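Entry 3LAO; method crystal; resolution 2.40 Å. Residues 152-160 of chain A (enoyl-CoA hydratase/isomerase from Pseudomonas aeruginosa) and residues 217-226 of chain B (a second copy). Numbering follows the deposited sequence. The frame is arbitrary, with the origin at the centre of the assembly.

Chain A, residues 152-160: GSTVRFPRA
Chain B (217-226) AALQSAFQGR

Chain A enters as loop, extended at Ser A153 (phi/psi -66/155) and Thr A154 (-132/-158), bends at Val A155 (-80/-11), and runs helically through Ala A160, with Arg A159 N bonded to Val A155 O at 2.9 Å. Chain B arrives as helix; Ser B221 N to Ala B217 O and Ala B222 N to Ala B218 O are both 3.0 Å. A type II turn from Phe B223 to Arg B226 follows, with Gln B224 at -65/112 and Gly B225 at 62/20, a positive phi that favours glycine. Both chains advance in the same sense through the register: the CA atoms of Ser A153 and Ala B218 lie 6.3 Å apart, those of Thr A154 and Ser B221 5.3 Å, and those of Val A155 and Ala B222 4.6 Å.

Ser A153, Ser B221, Ala B218 and Ala B222 lie in the contact, and no hydrogen bond crosses it. Thr A154 (chi1 p) points away and caps its own helix, its OG1 accepting from Arg A156 N at 3.2 Å. Ser A153, also p, sets OG 4.1 Å from Ala B218 CB, while its O lies 3.4 Å from Ser B221 CB. Ser B221 (m) points toward chain A, yet its OG makes a weak 3.3 Å bond back to Ala B217 O.

Val A155 (t) has the largest covered area: CG2 lies 3.4 Å from Ser B221 O and 4.0 Å from Gln B224 CB, and CG1 sits 3.7 Å from Ala B222 O. The methyls thus pack against carbonyls at the helix-to-turn passage. Three residues on, Pro A158, its ring C-gamma exo, brings CG to 4.2 Å from Ala B222 CB, an apolar contact. Arg A159 (m, t, -136°, -70°) starts sideways but brings its end nearer; NH1 is 4.2 Å from Gly B225 O, which lies at the guanidinium edge, too distant for a hydrogen bond.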

# COMPACT_ATOMS: atom_id res chain seq x y z
N GLY A 152 14.78 -14.01 1.32
CA GLY A 152 14.90 -13.01 0.26
C GLY A 152 13.73 -12.06 0.29
O GLY A 152 12.70 -12.39 0.92
N SER A 153 13.83 -10.90 -0.37
CA SER A 153 12.74 -9.90 -0.31
C SER A 153 11.43 -10.34 -0.99
O SER A 153 11.41 -11.20 -1.86
CB SER A 153 13.15 -8.57 -0.88
OG SER A 153 13.63 -8.78 -2.18
N THR A 154 10.33 -9.77 -0.54
CA THR A 154 9.02 -10.17 -1.04
C THR A 154 8.27 -8.92 -1.39
O THR A 154 8.86 -7.88 -1.57
CB THR A 154 8.22 -10.96 0.04
OG1 THR A 154 7.99 -10.13 1.19
CG2 THR A 154 8.98 -12.25 0.44
N VAL A 155 6.96 -9.01 -1.44
CA VAL A 155 6.09 -7.86 -1.68
C VAL A 155 5.86 -7.01 -0.44
O VAL A 155 5.33 -5.90 -0.55
CB VAL A 155 4.72 -8.30 -2.19
CG1 VAL A 155 4.09 -7.19 -3.01
CG2 VAL A 155 4.92 -9.45 -3.09
N ARG A 156 6.26 -7.50 0.72
CA ARG A 156 5.92 -6.78 1.94
C ARG A 156 6.58 -5.42 2.02
O ARG A 156 6.00 -4.49 2.56
CB ARG A 156 6.24 -7.63 3.19
CG ARG A 156 5.13 -8.61 3.57
CD ARG A 156 5.66 -9.83 4.27
NE ARG A 156 4.63 -10.84 4.44
CZ ARG A 156 4.86 -12.07 4.87
NH1 ARG A 156 6.09 -12.46 5.20
NH2 ARG A 156 3.84 -12.93 4.97
N PHE A 157 7.78 -5.29 1.45
CA PHE A 157 8.49 -4.00 1.51
C PHE A 157 7.76 -2.95 0.59
O PHE A 157 7.35 -1.91 1.08
CB PHE A 157 9.98 -4.22 1.18
CG PHE A 157 10.91 -3.07 1.54
CD1 PHE A 157 10.45 -1.76 1.67
CD2 PHE A 157 12.27 -3.30 1.69
CE1 PHE A 157 11.34 -0.70 1.96
CE2 PHE A 157 13.18 -2.24 1.96
CZ PHE A 157 12.71 -0.94 2.10
N PRO A 158 7.56 -3.26 -0.71
CA PRO A 158 6.80 -2.37 -1.60
C PRO A 158 5.44 -2.04 -1.03
O PRO A 158 5.05 -0.90 -1.12
CB PRO A 158 6.58 -3.21 -2.86
CG PRO A 158 7.51 -4.27 -2.78
CD PRO A 158 7.87 -4.53 -1.36
N ARG A 159 4.72 -3.02 -0.46
CA ARG A 159 3.36 -2.77 0.06
C ARG A 159 3.31 -1.70 1.13
O ARG A 159 2.39 -0.88 1.16
CB ARG A 159 2.68 -4.06 0.58
CG ARG A 159 1.91 -4.87 -0.52
CD ARG A 159 0.89 -5.80 0.15
NE ARG A 159 0.85 -7.16 -0.38
CZ ARG A 159 0.37 -7.49 -1.59
NH1 ARG A 159 -0.08 -6.54 -2.40
NH2 ARG A 159 0.37 -8.76 -1.99
N ALA A 160 4.32 -1.72 2.01
CA ALA A 160 4.47 -0.81 3.11
C ALA A 160 4.99 0.55 2.65
O ALA A 160 4.37 1.60 2.93
CB ALA A 160 5.44 -1.42 4.16
N ALA B 217 15.59 -11.52 -9.63
CA ALA B 217 14.75 -12.31 -8.74
C ALA B 217 14.03 -11.41 -7.70
O ALA B 217 12.91 -11.68 -7.30
CB ALA B 217 15.56 -13.35 -8.06
N ALA B 218 14.68 -10.32 -7.30
CA ALA B 218 14.00 -9.34 -6.47
C ALA B 218 12.75 -8.78 -7.18
O ALA B 218 11.64 -8.78 -6.57
CB ALA B 218 14.95 -8.24 -6.03
N LEU B 219 12.91 -8.35 -8.45
CA LEU B 219 11.82 -7.73 -9.23
C LEU B 219 10.69 -8.70 -9.38
O LEU B 219 9.51 -8.34 -9.22
CB LEU B 219 12.24 -7.26 -10.61
CG LEU B 219 12.94 -5.91 -10.61
CD1 LEU B 219 13.61 -5.69 -11.93
CD2 LEU B 219 11.98 -4.76 -10.29
N GLN B 220 11.06 -9.93 -9.70
CA GLN B 220 10.08 -11.00 -9.89
C GLN B 220 9.28 -11.27 -8.61
O GLN B 220 8.06 -11.42 -8.68
CB GLN B 220 10.72 -12.29 -10.45
CG GLN B 220 9.72 -13.30 -10.98
CD GLN B 220 9.03 -12.79 -12.24
OE1 GLN B 220 9.55 -11.91 -12.94
NE2 GLN B 220 7.85 -13.34 -12.53
N SER B 221 9.92 -11.29 -7.43
CA SER B 221 9.11 -11.39 -6.20
C SER B 221 8.16 -10.21 -5.98
O SER B 221 7.01 -10.39 -5.59
CB SER B 221 9.98 -11.54 -4.97
OG SER B 221 10.67 -12.74 -5.07
N ALA B 222 8.66 -9.01 -6.23
CA ALA B 222 7.88 -7.79 -5.97
C ALA B 222 6.67 -7.73 -6.89
O ALA B 222 5.54 -7.43 -6.43
CB ALA B 222 8.77 -6.55 -6.11
N PHE B 223 6.88 -8.09 -8.15
CA PHE B 223 5.85 -8.07 -9.17
C PHE B 223 4.64 -8.96 -8.86
O PHE B 223 3.66 -8.89 -9.57
CB PHE B 223 6.41 -8.42 -10.55
CG PHE B 223 7.15 -7.28 -11.24
CD1 PHE B 223 6.68 -5.98 -11.21
CD2 PHE B 223 8.30 -7.53 -11.98
CE1 PHE B 223 7.36 -4.95 -11.85
CE2 PHE B 223 8.97 -6.50 -12.62
CZ PHE B 223 8.51 -5.20 -12.54
N GLN B 224 4.70 -9.77 -7.81
CA GLN B 224 3.53 -10.56 -7.38
C GLN B 224 2.33 -9.75 -6.88
O GLN B 224 2.38 -9.11 -5.82
CB GLN B 224 3.92 -11.57 -6.30
CG GLN B 224 4.95 -12.54 -6.79
CD GLN B 224 4.70 -12.98 -8.22
OE1 GLN B 224 5.19 -12.37 -9.16
NE2 GLN B 224 3.93 -14.06 -8.39
N GLY B 225 1.25 -9.80 -7.64
CA GLY B 225 0.01 -9.14 -7.27
C GLY B 225 0.13 -7.64 -7.15
O GLY B 225 -0.70 -7.00 -6.52
N ARG B 226 1.16 -7.08 -7.77
CA ARG B 226 1.40 -5.65 -7.69
C ARG B 226 0.18 -4.81 -8.11
O ARG B 226 -0.17 -3.83 -7.45
CB ARG B 226 2.62 -5.28 -8.54
CG ARG B 226 2.99 -3.82 -8.47
CD ARG B 226 3.79 -3.42 -9.69
NE ARG B 226 4.29 -2.06 -9.58
CZ ARG B 226 5.00 -1.45 -10.52
NH1 ARG B 226 5.29 -2.08 -11.64
NH2 ARG B 226 5.41 -0.21 -10.34